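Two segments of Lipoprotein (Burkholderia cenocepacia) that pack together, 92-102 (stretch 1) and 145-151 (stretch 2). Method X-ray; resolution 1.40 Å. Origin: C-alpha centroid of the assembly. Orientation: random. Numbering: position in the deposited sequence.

Stretch 1, residues 92-102: SLKDLPQGAKL
Stretch 2 (145-151) NPKKLKI

Two segments whose touching residues are at least 47 positions apart in sequence run parallel and bury 569 Å² between them, and Lys147, Leu102 and Leu149 account for much of that area. Each segment makes a turn and then enters a strand. In stretch 1, a 3-10 segment at 93-95 leads to a type II turn from Pro97 to Ala100; in stretch 2, a type I turn spans Asn145 to Lys148. Gln98 lies beside Lys147, Gly99 beside Leu149 (CA to CA 4.6 Å), Lys101 beside Lys150 (CA to CA 4.8 Å) and Leu102 beside Ile151 (CA to CA 4.7 Å).

Lys147, with phi/psi near -93/2, covers the most surface. Its CA-to-CB bond points sideways, but chi1 is m (-78°) and chi2 to chi4 are all t, so the extended chain carries its ammonium to the carbonyls around the 3-10 segment. There Lys147 NZ donates to Leu96 O at 2.7 Å and, weakly, to Lys94 O at 3.1 Å. A long, flexible side chain with several donor hydrogens suits this site, where backbone acceptors converge. Its own carbonyl is used too: Gly99 N donates to Lys147 O at 2.7 Å, nearly straight at 169°. Gly99 has phi/psi 75/16, a positive phi that favours glycine, and its CA approaches Lys148 O at 3.4 Å.

From here the strands pair. Lys150 N donates to Ala100 O and Leu102 N to Lys150 O, both at 2.9 Å, so Lys150 bonds on both its amide and its carbonyl to residues flanking Lys101, the classic parallel pattern. Strand torsions are -93/125 and -118/159 for Lys101 and Leu102, and -105/107 and -103/110 for Lys150 and Ile151. Lys101 and Lys150 direct their side chains to one face; Leu102 and Ile151 direct theirs to the other.

Leu149 (phi/psi -60/144, chi1 m, chi2 t) forms the apolar centre. Leu149 CD2 meets Ala100 CB at 3.7 Å and Leu96 CD1 at 4.3 Å, while Leu149 CD1 lies 3.9 Å from Leu102 CD1. All four residues are buried, as suits hydrocarbon side chains, and the small methyl of Ala100 lies close beside the leucine. Leu102, also m and t, extends the packing with its CB 4.2 Å from Ile151 CG1. Asn145 (chi1 t) braces Leu149 from within stretch 2: Leu149 N donates to Asn145 OD1, and Asn145 ND2 to Leu149 O, each at 3.0 Å. An amide side chain can serve both roles.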

# COMPACT_ATOMS: atom_id res chain seq x y z
N SER A 92 -11.71 -13.00 15.37
CA SER A 92 -10.34 -12.91 15.84
C SER A 92 -9.48 -13.98 15.18
O SER A 92 -9.96 -15.08 14.89
CB SER A 92 -10.29 -13.08 17.36
OG SER A 92 -8.96 -13.16 17.82
N LEU A 93 -8.20 -13.66 14.97
CA LEU A 93 -7.24 -14.65 14.50
C LEU A 93 -7.14 -15.82 15.48
O LEU A 93 -6.81 -16.94 15.09
CB LEU A 93 -5.87 -14.00 14.28
CG LEU A 93 -5.74 -13.07 13.08
CD1 LEU A 93 -4.42 -12.32 13.13
CD2 LEU A 93 -5.85 -13.89 11.82
N LYS A 94 -7.42 -15.56 16.75
CA LYS A 94 -7.40 -16.62 17.75
C LYS A 94 -8.48 -17.68 17.50
O LYS A 94 -8.37 -18.81 17.96
CB LYS A 94 -7.55 -16.04 19.16
N ASP A 95 -9.53 -17.28 16.79
CA ASP A 95 -10.64 -18.15 16.42
C ASP A 95 -10.37 -19.04 15.21
O ASP A 95 -11.19 -19.91 14.89
CB ASP A 95 -11.88 -17.31 16.13
CG ASP A 95 -12.41 -16.61 17.35
OD1 ASP A 95 -12.38 -17.22 18.44
OD2 ASP A 95 -12.85 -15.45 17.22
N LEU A 96 -9.25 -18.85 14.52
CA LEU A 96 -8.96 -19.65 13.34
C LEU A 96 -8.90 -21.13 13.67
O LEU A 96 -8.24 -21.53 14.62
CB LEU A 96 -7.63 -19.24 12.71
CG LEU A 96 -7.56 -17.85 12.09
CD1 LEU A 96 -6.13 -17.61 11.65
CD2 LEU A 96 -8.53 -17.71 10.93
N PRO A 97 -9.59 -21.95 12.87
CA PRO A 97 -9.56 -23.39 13.07
C PRO A 97 -8.26 -24.01 12.59
O PRO A 97 -7.45 -23.36 11.93
CB PRO A 97 -10.73 -23.89 12.22
CG PRO A 97 -10.85 -22.88 11.14
CD PRO A 97 -10.48 -21.56 11.76
N GLN A 98 -8.05 -25.27 12.96
CA GLN A 98 -6.96 -26.06 12.41
C GLN A 98 -7.12 -26.10 10.91
O GLN A 98 -8.21 -26.33 10.40
CB GLN A 98 -7.02 -27.49 12.96
CG GLN A 98 -6.50 -27.62 14.37
CD GLN A 98 -5.03 -27.29 14.47
OE1 GLN A 98 -4.62 -26.45 15.27
NE2 GLN A 98 -4.21 -27.98 13.68
N GLY A 99 -6.02 -25.85 10.20
CA GLY A 99 -6.02 -25.95 8.76
C GLY A 99 -6.73 -24.79 8.08
O GLY A 99 -7.09 -24.88 6.91
N ALA A 100 -6.94 -23.70 8.83
CA ALA A 100 -7.60 -22.51 8.30
C ALA A 100 -6.89 -22.00 7.06
O ALA A 100 -5.67 -22.04 6.98
CB ALA A 100 -7.64 -21.42 9.35
N LYS A 101 -7.68 -21.50 6.11
CA LYS A 101 -7.15 -20.93 4.88
C LYS A 101 -6.98 -19.43 5.05
O LYS A 101 -7.93 -18.73 5.41
CB LYS A 101 -8.13 -21.16 3.74
CG LYS A 101 -8.13 -22.57 3.16
CD LYS A 101 -9.05 -22.64 1.94
CE LYS A 101 -8.70 -21.57 0.90
NZ LYS A 101 -9.62 -21.61 -0.28
N LEU A 102 -5.77 -18.93 4.80
CA LEU A 102 -5.52 -17.50 4.78
C LEU A 102 -5.04 -17.09 3.40
O LEU A 102 -4.57 -17.92 2.62
CB LEU A 102 -4.45 -17.11 5.80
CG LEU A 102 -4.67 -17.46 7.27
CD1 LEU A 102 -3.68 -16.72 8.16
CD2 LEU A 102 -6.09 -17.14 7.67
N ASN A 145 4.14 -23.09 12.40
CA ASN A 145 2.76 -22.95 11.95
C ASN A 145 1.89 -23.94 12.71
O ASN A 145 1.46 -24.96 12.16
CB ASN A 145 2.68 -23.22 10.44
CG ASN A 145 1.35 -22.82 9.84
OD1 ASN A 145 0.39 -22.50 10.54
ND2 ASN A 145 1.29 -22.83 8.51
N PRO A 146 1.62 -23.65 14.00
CA PRO A 146 0.96 -24.59 14.91
C PRO A 146 -0.43 -25.05 14.46
O PRO A 146 -0.82 -26.18 14.76
CB PRO A 146 0.83 -23.79 16.21
CG PRO A 146 1.88 -22.75 16.13
CD PRO A 146 1.99 -22.40 14.68
N LYS A 147 -1.16 -24.18 13.78
CA LYS A 147 -2.50 -24.53 13.33
C LYS A 147 -2.53 -25.10 11.92
O LYS A 147 -3.60 -25.39 11.39
CB LYS A 147 -3.44 -23.32 13.43
CG LYS A 147 -3.92 -23.06 14.84
CD LYS A 147 -4.95 -21.95 14.86
CE LYS A 147 -5.42 -21.69 16.28
NZ LYS A 147 -6.34 -20.53 16.33
N LYS A 148 -1.34 -25.25 11.33
CA LYS A 148 -1.22 -25.82 9.99
C LYS A 148 -2.04 -25.02 8.99
O LYS A 148 -2.72 -25.57 8.13
CB LYS A 148 -1.64 -27.29 9.98
N LEU A 149 -1.98 -23.69 9.13
CA LEU A 149 -2.69 -22.79 8.24
C LEU A 149 -2.21 -23.00 6.82
O LEU A 149 -1.03 -23.30 6.60
CB LEU A 149 -2.43 -21.34 8.65
CG LEU A 149 -2.67 -21.02 10.13
CD1 LEU A 149 -2.21 -19.60 10.42
CD2 LEU A 149 -4.13 -21.22 10.52
N LYS A 150 -3.14 -22.89 5.88
CA LYS A 150 -2.82 -22.96 4.46
C LYS A 150 -2.88 -21.55 3.90
O LYS A 150 -3.95 -20.98 3.74
CB LYS A 150 -3.84 -23.85 3.73
N ILE A 151 -1.71 -21.00 3.59
CA ILE A 151 -1.63 -19.60 3.20
C ILE A 151 -1.45 -19.42 1.70
O ILE A 151 -0.40 -19.75 1.14
CB ILE A 151 -0.52 -18.89 3.98
CG1 ILE A 151 -0.76 -19.07 5.49
CG2 ILE A 151 -0.49 -17.41 3.62
CD1 ILE A 151 0.27 -18.42 6.37
O HOH W 1 -2.98 -26.57 17.05